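Local atomic coordinates of endo-beta-1,2-glucanase (Talaromyces funiculosus, PDB entry 6IMV), a protein that hydrolyses internal beta-1,2-glucosidic linkages of beta-1,2-glucans as a fungal endo-acting glycoside hydrolase and binds sophorose. Residues V340-T351 against E418-A429; D379-F387 against G397-A405. All coordinates share one frame; numbering follows the deposited sequence.

Contact 1: residues V340-T351 against E418-A429; sequences VPGMFASINNVT and ESTRRDGTGVSA. With NAG (2-acetamido-2-deoxy-beta-D-glucopyranose), chain C; BGC (beta-D-glucopyranose), chain I; NAG (2-acetamido-2-deoxy-beta-D-glucopyranose), chain B.
Asn-348 and Glu-418 meet at the sugar site, where one carboxylate oxygen takes two N-H groups of the same asparagine. Asn-348 ND2 donates to Glu-418 OE2 at 2.8 Å; OE2 lies nearly in the amide plane, but the nitrogen stands well above the carboxylate plane, while the backbone N of Asn-348 reaches the anti lone pair of OE2 at 3.1 Å. The amide and carboxylate planes stand 48° apart. The other amide proton makes a nearly straight bond, 169° at the hydrogen, from Asn-348 ND2 to O4 of the bound glucose at 2.9 Å; the ND2 bond to Glu-418 helps set how the amide faces the sugar, to which Asp-60 also bonds. The other carboxylate oxygen, OE1, is hydrogen-bonded to Ser-435 OG and Thr-432 OG1. Bent at chi2 (90°), the Glu-418 chain also lies against Ile-347, whose CD1 packs close to the carboxylate.

Beyond the pocket, 347-351 runs across a beta hairpin: strands 415-421 and 427-432 pair antiparallel, and the link between them opens with a type I turn from Arg-421 to Gly-424. The hydroxyls of Ser-419 and Ser-428 donate to the carbonyls of Asn-348 and Asn-349, respectively. Thr-351 N bonds to Val-427 O at 2.9 Å, and Thr-351 OG1 accepts from Ala-429 N at 2.8 Å. Val-350 sets CG1 3.6 Å from Arg-421 CG. At the turn, Val-340 and Pro-341 pack on the Arg-422 side chain, whose NE is hydrogen-bonded to Leu-378 O.

Farther out, Asn-349 ND2 carries the N-linked glycan. A water joins Asn-349 OD1, Arg-421 NH1 and the first sugar, and the acetyl methyl of the second sugar lies over a guanidinium face. Arg-421 grips Asp-423 side-on through NE and NH2, with NH1 bridged to Asp-379.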
loop_
_atom_site.group_PDB
_atom_site.type_symbol
_atom_site.label_atom_id
_atom_site.label_comp_id
_atom_site.label_asym_id
_atom_site.label_seq_id
_atom_site.Cartn_x
_atom_site.Cartn_y
_atom_site.Cartn_z
ATOM N N VAL A 340 19.411 14.088 3.006
ATOM C CA VAL A 340 17.956 14.257 3.009
ATOM C C VAL A 340 17.412 13.765 4.350
ATOM O O VAL A 340 17.726 12.659 4.789
ATOM C CB VAL A 340 17.305 13.512 1.825
ATOM C CG1 VAL A 340 15.800 13.721 1.798
ATOM C CG2 VAL A 340 17.922 13.912 0.493
ATOM N N PRO A 341 16.597 14.578 5.056
ATOM C CA PRO A 341 16.069 14.202 6.371
ATOM C C PRO A 341 14.816 13.314 6.322
ATOM O O PRO A 341 13.998 13.324 7.241
ATOM C CB PRO A 341 15.780 15.583 6.988
ATOM C CG PRO A 341 15.341 16.413 5.823
ATOM C CD PRO A 341 16.231 15.955 4.683
ATOM N N GLY A 342 14.709 12.512 5.265
ATOM C CA GLY A 342 13.616 11.598 5.055
ATOM C C GLY A 342 13.916 10.703 3.872
ATOM O O GLY A 342 15.048 10.708 3.354
ATOM N N MET A 343 12.906 9.939 3.439
ATOM C CA MET A 343 13.042 9.118 2.257
ATOM C C MET A 343 11.845 9.371 1.323
ATOM O O MET A 343 10.902 10.070 1.692
ATOM C CB MET A 343 13.172 7.643 2.650
ATOM C CG MET A 343 14.387 7.367 3.495
ATOM S SD MET A 343 14.661 5.610 3.858
ATOM C CE MET A 343 13.359 5.288 5.051
ATOM N N PHE A 344 11.912 8.804 0.113
ATOM C CA PHE A 344 11.086 9.200 -1.022
ATOM C C PHE A 344 10.105 8.095 -1.449
ATOM O O PHE A 344 10.450 6.911 -1.516
ATOM C CB PHE A 344 11.987 9.548 -2.210
ATOM C CG PHE A 344 12.813 10.792 -2.016
ATOM C CD1 PHE A 344 12.209 12.037 -1.998
ATOM C CD2 PHE A 344 14.190 10.715 -1.860
ATOM C CE1 PHE A 344 12.969 13.186 -1.828
ATOM C CE2 PHE A 344 14.949 11.862 -1.693
ATOM C CZ PHE A 344 14.334 13.097 -1.679
ATOM N N ALA A 345 8.883 8.528 -1.780
ATOM C CA ALA A 345 7.860 7.691 -2.378
ATOM C C ALA A 345 6.837 8.581 -3.097
ATOM O O ALA A 345 6.688 9.764 -2.763
ATOM C CB ALA A 345 7.204 6.838 -1.314
ATOM N N SER A 346 6.155 8.015 -4.093
ATOM C CA SER A 346 5.060 8.689 -4.767
ATOM C C SER A 346 4.106 9.265 -3.709
ATOM O O SER A 346 3.712 8.565 -2.757
ATOM C CB SER A 346 4.331 7.754 -5.708
ATOM O OG SER A 346 5.228 7.109 -6.601
ATOM N N ILE A 347 3.739 10.539 -3.868
ATOM C CA ILE A 347 3.090 11.290 -2.787
ATOM C C ILE A 347 2.438 12.562 -3.349
ATOM O O ILE A 347 2.872 13.106 -4.378
ATOM C CB ILE A 347 4.129 11.624 -1.692
ATOM C CG1 ILE A 347 3.476 12.059 -0.384
ATOM C CG2 ILE A 347 5.142 12.666 -2.168
ATOM C CD1 ILE A 347 2.748 10.951 0.330
ATOM N N ASN A 348 1.404 13.039 -2.646
ATOM C CA ASN A 348 0.817 14.346 -2.893
ATOM C C ASN A 348 1.836 15.434 -2.544
ATOM O O ASN A 348 2.602 15.318 -1.580
ATOM C CB ASN A 348 -0.490 14.556 -2.125
ATOM C CG ASN A 348 -1.642 13.831 -2.780
ATOM O OD1 ASN A 348 -2.181 14.301 -3.783
ATOM N ND2 ASN A 348 -1.988 12.668 -2.258
ATOM N N ASN A 349 1.809 16.490 -3.362
ATOM C CA ASN A 349 2.626 17.673 -3.215
ATOM C C ASN A 349 2.049 18.537 -2.092
ATOM O O ASN A 349 0.972 18.235 -1.545
ATOM C CB ASN A 349 2.671 18.444 -4.537
ATOM C CG ASN A 349 3.925 19.269 -4.744
ATOM O OD1 ASN A 349 4.726 19.458 -3.824
ATOM N ND2 ASN A 349 4.087 19.759 -5.964
ATOM N N VAL A 350 2.757 19.625 -1.781
ATOM C CA VAL A 350 2.386 20.555 -0.719
ATOM C C VAL A 350 1.032 21.212 -1.019
ATOM O O VAL A 350 0.593 21.319 -2.174
ATOM C CB VAL A 350 3.469 21.626 -0.505
ATOM C CG1 VAL A 350 4.802 21.015 -0.133
ATOM C CG2 VAL A 350 3.633 22.536 -1.716
ATOM N N THR A 351 0.392 21.656 0.063
ATOM C CA THR A 351 -0.768 22.500 0.036
ATOM C C THR A 351 -0.323 23.948 -0.204
ATOM O O THR A 351 0.652 24.412 0.378
ATOM C CB THR A 351 -1.534 22.411 1.364
ATOM O OG1 THR A 351 -1.971 21.061 1.531
ATOM C CG2 THR A 351 -2.719 23.351 1.429
ATOM N N GLU A 418 0.685 13.913 5.446
ATOM C CA GLU A 418 0.996 13.314 4.127
ATOM C C GLU A 418 2.493 13.440 3.790
ATOM O O GLU A 418 3.169 12.437 3.506
ATOM C CB GLU A 418 0.128 13.971 3.048
ATOM C CG GLU A 418 0.462 13.549 1.617
ATOM C CD GLU A 418 -0.280 12.348 1.059
ATOM O OE1 GLU A 418 -0.976 11.666 1.836
ATOM O OE2 GLU A 418 -0.149 12.085 -0.161
ATOM N N SER A 419 3.007 14.674 3.777
ATOM C CA SER A 419 4.351 14.934 3.267
ATOM C C SER A 419 4.820 16.337 3.654
ATOM O O SER A 419 4.006 17.189 3.970
ATOM C CB SER A 419 4.405 14.758 1.769
ATOM O OG SER A 419 3.741 15.821 1.115
ATOM N N THR A 420 6.146 16.528 3.596
ATOM C CA THR A 420 6.810 17.810 3.779
ATOM C C THR A 420 7.889 17.972 2.699
ATOM O O THR A 420 8.533 17.006 2.298
ATOM C CB THR A 420 7.442 17.928 5.174
ATOM O OG1 THR A 420 8.062 19.209 5.285
ATOM C CG2 THR A 420 8.468 16.856 5.477
ATOM N N ARG A 421 8.102 19.214 2.262
ATOM C CA ARG A 421 9.306 19.543 1.534
ATOM C C ARG A 421 10.510 19.206 2.422
ATOM O O ARG A 421 10.472 19.422 3.653
ATOM C CB ARG A 421 9.304 21.022 1.140
ATOM C CG ARG A 421 8.385 21.347 -0.030
ATOM C CD ARG A 421 8.496 22.791 -0.484
ATOM N NE ARG A 421 9.852 23.094 -0.938
ATOM C CZ ARG A 421 10.313 22.916 -2.175
ATOM N NH1 ARG A 421 9.545 22.390 -3.115
ATOM N NH2 ARG A 421 11.554 23.262 -2.461
ATOM N N ARG A 422 11.581 18.686 1.815
ATOM C CA ARG A 422 12.775 18.367 2.594
ATOM C C ARG A 422 13.426 19.652 3.134
ATOM O O ARG A 422 14.147 19.592 4.124
ATOM C CB ARG A 422 13.756 17.492 1.807
ATOM C CG ARG A 422 14.336 18.118 0.549
ATOM C CD ARG A 422 15.239 17.118 -0.139
ATOM N NE ARG A 422 15.732 17.578 -1.424
ATOM C CZ ARG A 422 16.758 18.398 -1.596
ATOM N NH1 ARG A 422 17.407 18.889 -0.553
ATOM N NH2 ARG A 422 17.117 18.726 -2.821
ATOM N N ASP A 423 13.151 20.808 2.514
ATOM C CA ASP A 423 13.696 22.097 2.988
ATOM C C ASP A 423 12.755 22.748 4.018
ATOM O O ASP A 423 13.042 23.835 4.539
ATOM C CB ASP A 423 13.996 23.038 1.813
ATOM C CG ASP A 423 12.777 23.579 1.078
ATOM O OD1 ASP A 423 11.648 23.432 1.580
ATOM O OD2 ASP A 423 12.969 24.147 -0.000
ATOM N N GLY A 424 11.609 22.116 4.282
ATOM C CA GLY A 424 10.711 22.517 5.368
ATOM C C GLY A 424 9.915 23.798 5.107
ATOM O O GLY A 424 9.356 24.357 6.043
ATOM N N THR A 425 9.818 24.235 3.843
ATOM C CA THR A 425 9.117 25.480 3.493
ATOM C C THR A 425 7.651 25.215 3.121
ATOM O O THR A 425 6.899 26.145 2.852
ATOM C CB THR A 425 9.794 26.204 2.321
ATOM O OG1 THR A 425 9.744 25.341 1.183
ATOM C CG2 THR A 425 11.225 26.601 2.622
ATOM N N GLY A 426 7.248 23.945 3.077
ATOM C CA GLY A 426 5.897 23.575 2.702
ATOM C C GLY A 426 5.539 22.173 3.167
ATOM O O GLY A 426 6.412 21.333 3.352
ATOM N N VAL A 427 4.235 21.938 3.323
ATOM C CA VAL A 427 3.690 20.683 3.792
ATOM C C VAL A 427 2.419 20.385 2.986
ATOM O O VAL A 427 1.705 21.308 2.577
ATOM C CB VAL A 427 3.425 20.767 5.311
ATOM C CG1 VAL A 427 2.470 19.704 5.797
ATOM C CG2 VAL A 427 4.711 20.714 6.116
ATOM N N SER A 428 2.160 19.095 2.742
ATOM C CA SER A 428 0.881 18.635 2.207
ATOM C C SER A 428 -0.080 18.433 3.376
ATOM O O SER A 428 0.035 17.450 4.103
ATOM C CB SER A 428 1.037 17.365 1.408
ATOM O OG SER A 428 -0.189 17.011 0.785
ATOM N N ALA A 429 -1.004 19.382 3.564
ATOM C CA ALA A 429 -1.927 19.358 4.701
ATOM C C ALA A 429 -3.077 18.411 4.354
ATOM O O ALA A 429 -4.190 18.828 4.003
ATOM C CB ALA A 429 -2.389 20.762 5.010
HETATM C C1 NAG C . 5.212 20.563 -6.366
HETATM C C2 NAG C . 5.237 20.634 -7.879
HETATM C C3 NAG C . 6.480 21.401 -8.307
HETATM C C4 NAG C . 6.455 22.796 -7.717
HETATM C C5 NAG C . 6.228 22.736 -6.212
HETATM C C6 NAG C . 5.961 24.135 -5.664
HETATM C C7 NAG C . 4.125 18.654 -8.807
HETATM C C8 NAG C . 4.344 17.339 -9.499
HETATM N N2 NAG C . 5.228 19.310 -8.470
HETATM O O3 NAG C . 6.541 21.472 -9.721
HETATM O O4 NAG C . 7.736 23.394 -7.973
HETATM O O5 NAG C . 5.125 21.892 -5.860
HETATM O O6 NAG C . 5.871 24.044 -4.247
HETATM O O7 NAG C . 3.009 19.084 -8.573
HETATM C C2 BGC I . -4.240 10.527 -6.950
HETATM C C3 BGC I . -4.414 11.309 -5.637
HETATM C C4 BGC I . -4.321 10.395 -4.399
HETATM C C5 BGC I . -3.091 9.482 -4.514
HETATM C C6 BGC I . -2.965 8.488 -3.356
HETATM C C1 BGC I . -3.007 9.635 -6.882
HETATM O O1 BGC I . -2.805 8.849 -8.059
HETATM O O2 BGC I . -4.056 11.449 -8.010
HETATM O O3 BGC I . -5.662 12.006 -5.628
HETATM O O4 BGC I . -4.270 11.160 -3.177
HETATM O O5 BGC I . -3.127 8.767 -5.755
HETATM O O6 BGC I . -4.066 7.584 -3.399
HETATM C C1 NAG B . 7.571 24.666 -8.630
HETATM C C2 NAG B . 8.849 25.493 -8.506
HETATM C C3 NAG B . 8.742 26.815 -9.277
HETATM C C4 NAG B . 8.134 26.648 -10.665
HETATM C C5 NAG B . 6.830 25.848 -10.522
HETATM C C6 NAG B . 6.020 25.703 -11.805
HETATM C C7 NAG B . 9.840 25.222 -6.267
HETATM C C8 NAG B . 9.770 25.744 -4.864
HETATM N N2 NAG B . 9.015 25.823 -7.107
HETATM O O3 NAG B . 10.028 27.426 -9.413
HETATM O O4 NAG B . 7.949 27.962 -11.228
HETATM O O5 NAG B . 7.176 24.552 -9.999
HETATM O O6 NAG B . 6.592 24.684 -12.633
HETATM O O7 NAG B . 10.590 24.314 -6.591
HETATM O O HOH W 1 6.803 21.424 -3.021
HETATM O O HOH W 2 2.942 24.216 1.856
HETATM O O HOH W 3 -4.761 20.548 1.684
#

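Contact 2: residues D379-F387 against G397-A405; sequences DVITPYSVF and GMAWWRNMA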
loop_
_atom_site.group_PDB
_atom_site.type_symbol
_atom_site.label_atom_id
_atom_site.label_comp_id
_atom_site.label_asym_id
_atom_site.label_seq_id
_atom_site.Cartn_x
_atom_site.Cartn_y
_atom_site.Cartn_z
ATOM N N ASP A 379 12.089 17.001 -4.043
ATOM C CA ASP A 379 11.992 18.113 -3.096
ATOM C C ASP A 379 11.020 17.781 -1.949
ATOM O O ASP A 379 11.003 18.498 -0.962
ATOM C CB ASP A 379 11.641 19.425 -3.802
ATOM C CG ASP A 379 10.338 19.402 -4.574
ATOM O OD1 ASP A 379 9.781 18.321 -4.785
ATOM O OD2 ASP A 379 9.892 20.479 -4.946
ATOM N N VAL A 380 10.241 16.695 -2.077
ATOM C CA VAL A 380 9.210 16.326 -1.101
ATOM C C VAL A 380 9.448 14.891 -0.603
ATOM O O VAL A 380 9.590 13.957 -1.405
ATOM C CB VAL A 380 7.805 16.486 -1.719
ATOM C CG1 VAL A 380 6.706 15.910 -0.823
ATOM C CG2 VAL A 380 7.526 17.946 -2.070
ATOM N N ILE A 381 9.412 14.738 0.731
ATOM C CA ILE A 381 9.619 13.478 1.450
ATOM C C ILE A 381 8.330 13.129 2.211
ATOM O O ILE A 381 7.496 14.003 2.491
ATOM C CB ILE A 381 10.825 13.571 2.406
ATOM C CG1 ILE A 381 10.727 14.786 3.335
ATOM C CG2 ILE A 381 12.132 13.542 1.623
ATOM C CD1 ILE A 381 11.813 14.867 4.378
ATOM N N THR A 382 8.182 11.846 2.556
ATOM C CA THR A 382 6.960 11.360 3.198
ATOM C C THR A 382 7.278 10.260 4.208
ATOM O O THR A 382 8.093 9.376 3.948
ATOM C CB THR A 382 5.935 10.880 2.165
ATOM O OG1 THR A 382 4.794 10.356 2.848
ATOM C CG2 THR A 382 6.481 9.823 1.228
ATOM N N PRO A 383 6.599 10.259 5.379
ATOM C CA PRO A 383 6.773 9.192 6.367
ATOM C C PRO A 383 6.555 7.760 5.844
ATOM O O PRO A 383 7.232 6.849 6.309
ATOM C CB PRO A 383 5.731 9.548 7.440
ATOM C CG PRO A 383 5.616 11.055 7.339
ATOM C CD PRO A 383 5.689 11.317 5.851
ATOM N N TYR A 384 5.638 7.555 4.889
ATOM C CA TYR A 384 5.301 6.181 4.460
ATOM C C TYR A 384 6.449 5.543 3.663
ATOM O O TYR A 384 6.452 4.318 3.469
ATOM C CB TYR A 384 3.963 6.145 3.721
ATOM C CG TYR A 384 3.996 6.129 2.217
ATOM C CD1 TYR A 384 3.999 7.310 1.490
ATOM C CD2 TYR A 384 3.936 4.941 1.511
ATOM C CE1 TYR A 384 3.974 7.309 0.104
ATOM C CE2 TYR A 384 3.924 4.921 0.121
ATOM C CZ TYR A 384 3.941 6.110 -0.589
ATOM O OH TYR A 384 3.924 6.095 -1.961
ATOM N N SER A 385 7.426 6.352 3.226
ATOM C CA SER A 385 8.658 5.860 2.606
ATOM C C SER A 385 9.360 4.809 3.484
ATOM O O SER A 385 10.129 3.997 2.975
ATOM C CB SER A 385 9.600 6.989 2.277
ATOM O OG SER A 385 10.056 7.645 3.457
ATOM N N VAL A 386 9.089 4.818 4.790
ATOM C CA VAL A 386 9.736 3.904 5.742
ATOM C C VAL A 386 9.067 2.517 5.759
ATOM O O VAL A 386 9.600 1.624 6.401
ATOM C CB VAL A 386 9.736 4.475 7.173
ATOM C CG1 VAL A 386 10.226 5.911 7.220
ATOM C CG2 VAL A 386 8.374 4.337 7.839
ATOM N N PHE A 387 7.904 2.327 5.127
ATOM C CA PHE A 387 7.158 1.074 5.357
ATOM C C PHE A 387 8.016 -0.145 4.997
ATOM O O PHE A 387 8.030 -1.101 5.766
ATOM C CB PHE A 387 5.762 1.096 4.719
ATOM C CG PHE A 387 5.652 0.617 3.299
ATOM C CD1 PHE A 387 5.727 -0.732 2.994
ATOM C CD2 PHE A 387 5.414 1.516 2.269
ATOM C CE1 PHE A 387 5.609 -1.168 1.684
ATOM C CE2 PHE A 387 5.302 1.077 0.959
ATOM C CZ PHE A 387 5.384 -0.265 0.670
ATOM N N GLY A 397 13.206 1.940 10.874
ATOM C CA GLY A 397 11.987 2.424 10.227
ATOM C C GLY A 397 11.370 3.594 10.977
ATOM O O GLY A 397 11.109 4.664 10.410
ATOM N N MET A 398 11.163 3.393 12.277
ATOM C CA MET A 398 10.496 4.377 13.134
ATOM C C MET A 398 11.401 5.587 13.413
ATOM O O MET A 398 10.889 6.683 13.633
ATOM C CB MET A 398 10.052 3.741 14.449
ATOM C CG MET A 398 8.827 2.865 14.294
ATOM S SD MET A 398 7.416 3.795 13.652
ATOM C CE MET A 398 7.444 3.249 11.947
ATOM N N ALA A 399 12.726 5.400 13.396
ATOM C CA ALA A 399 13.653 6.533 13.526
ATOM C C ALA A 399 13.466 7.485 12.334
ATOM O O ALA A 399 13.388 8.716 12.517
ATOM C CB ALA A 399 15.084 6.061 13.639
ATOM N N TRP A 400 13.376 6.918 11.126
ATOM C CA TRP A 400 13.179 7.708 9.919
ATOM C C TRP A 400 11.803 8.378 9.936
ATOM O O TRP A 400 11.672 9.560 9.607
ATOM C CB TRP A 400 13.389 6.852 8.671
ATOM C CG TRP A 400 14.837 6.669 8.353
ATOM C CD1 TRP A 400 15.621 5.596 8.665
ATOM C CD2 TRP A 400 15.688 7.600 7.667
ATOM N NE1 TRP A 400 16.895 5.802 8.230
ATOM C CE2 TRP A 400 16.969 7.019 7.616
ATOM C CE3 TRP A 400 15.501 8.870 7.117
ATOM C CZ2 TRP A 400 18.046 7.656 7.005
ATOM C CZ3 TRP A 400 16.568 9.505 6.523
ATOM C CH2 TRP A 400 17.822 8.904 6.467
ATOM N N TRP A 401 10.785 7.614 10.348
ATOM C CA TRP A 401 9.425 8.099 10.520
ATOM C C TRP A 401 9.410 9.315 11.464
ATOM O O TRP A 401 8.845 10.359 11.136
ATOM C CB TRP A 401 8.531 6.967 11.039
ATOM C CG TRP A 401 7.064 7.260 11.009
ATOM C CD1 TRP A 401 6.173 6.898 10.039
ATOM C CD2 TRP A 401 6.296 7.934 12.025
ATOM N NE1 TRP A 401 4.909 7.292 10.387
ATOM C CE2 TRP A 401 4.954 7.941 11.592
ATOM C CE3 TRP A 401 6.609 8.544 13.246
ATOM C CZ2 TRP A 401 3.938 8.539 12.335
ATOM C CZ3 TRP A 401 5.599 9.122 13.984
ATOM C CH2 TRP A 401 4.283 9.120 13.534
ATOM N N ARG A 402 10.038 9.164 12.634
ATOM C CA ARG A 402 10.112 10.202 13.654
ATOM C C ARG A 402 10.756 11.463 13.062
ATOM O O ARG A 402 10.233 12.576 13.221
ATOM C CB ARG A 402 10.903 9.713 14.873
ATOM C CG ARG A 402 11.170 10.796 15.911
ATOM C CD ARG A 402 11.998 10.324 17.092
ATOM N NE ARG A 402 12.506 11.443 17.874
ATOM C CZ ARG A 402 13.452 12.291 17.472
ATOM N NH1 ARG A 402 14.142 12.049 16.371
ATOM N NH2 ARG A 402 13.680 13.399 18.165
ATOM N N ASN A 403 11.895 11.277 12.388
ATOM C CA ASN A 403 12.678 12.378 11.818
ATOM C C ASN A 403 11.789 13.263 10.928
ATOM O O ASN A 403 11.815 14.496 11.026
ATOM C CB ASN A 403 13.913 11.879 11.059
ATOM C CG ASN A 403 14.976 12.950 10.930
ATOM O OD1 ASN A 403 15.595 13.322 11.916
ATOM N ND2 ASN A 403 15.193 13.455 9.726
ATOM N N MET A 404 10.979 12.631 10.082
ATOM C CA MET A 404 10.055 13.354 9.215
ATOM C C MET A 404 8.869 13.911 10.020
ATOM O O MET A 404 8.485 15.060 9.814
ATOM C CB MET A 404 9.572 12.441 8.089
ATOM C CG MET A 404 10.683 12.102 7.109
ATOM S SD MET A 404 10.130 11.047 5.756
ATOM C CE MET A 404 10.609 9.427 6.354
ATOM N N ALA A 405 8.333 13.126 10.966
ATOM C CA ALA A 405 7.149 13.497 11.771
ATOM C C ALA A 405 7.413 14.726 12.650
ATOM O O ALA A 405 6.501 15.480 12.969
ATOM C CB ALA A 405 6.712 12.333 12.628
#
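Val-386 lies over the backbone of helix 394-405, with CG1 3.6 Å from Trp-400 CB and CB 3.5 Å from the carbonyl oxygen of Gly-397. Its other methyl, CG2, comes to the edge of the Trp-401 indole, near the ring plane and 4.0 Å from CD1. A chi1 of -49° splits the two branches in this way, CG1 toward Trp-400 and CG2 toward Trp-401. The end of the Trp-400 side chain leads away, its NE1 hydrogen-bonded to Cys-487 O. Pro-383 approaches the Trp-401 indole obliquely, its CB 3.7 Å from Trp-401 CD1.

Met-404 contributes the largest buried area. Its chain is extended at chi2 and bent at chi3 (-97°), which lays the thioether along the start of the 3-10 turn: SD is 3.2 Å from Thr-382 O, and CE lies 3.4 Å from Ser-385 OG and also touches Val-386 CG1. Ile-381 CD1 meets the same side chain farther back, at CG. Thr-382 O is already engaged within the turn, accepting from both the hydroxyl and the backbone N of Ser-385; the hydroxyl oxygen lies nearly in line with the C=O bond (C=O...O angle 174°).

The contact is thus a buried apolar one, joining a strand end and its 3-10 turn to a helix. Strand 380-381 pairs with strand 415-421, and Trp-401 touches Ser-416 of that strand and Thr-439 of helix 433-443.

How the contacts relate
From the N terminus, 340-351 comes first and meets 418-429 only after an intervening stretch of 66 residues, so contact 1 closes a long loop. Contact 2 lies wholly within that loop and closes a short one, 379-387 returning to 397-405 after 9 mostly helical residues. The two touch directly: Ser-346 O lies 2.6 Å from Tyr-384 OH, a probable hydrogen bond, and Ser-419 CB packs 3.3 Å from Ile-381 O. Strands 380-381 and 415-421 are neighbours in one antiparallel sheet. Contact 1 joins this sheet to the two-stranded sheet of 347-352 and 357-362, whereas contact 2 joins it to helix 394-405.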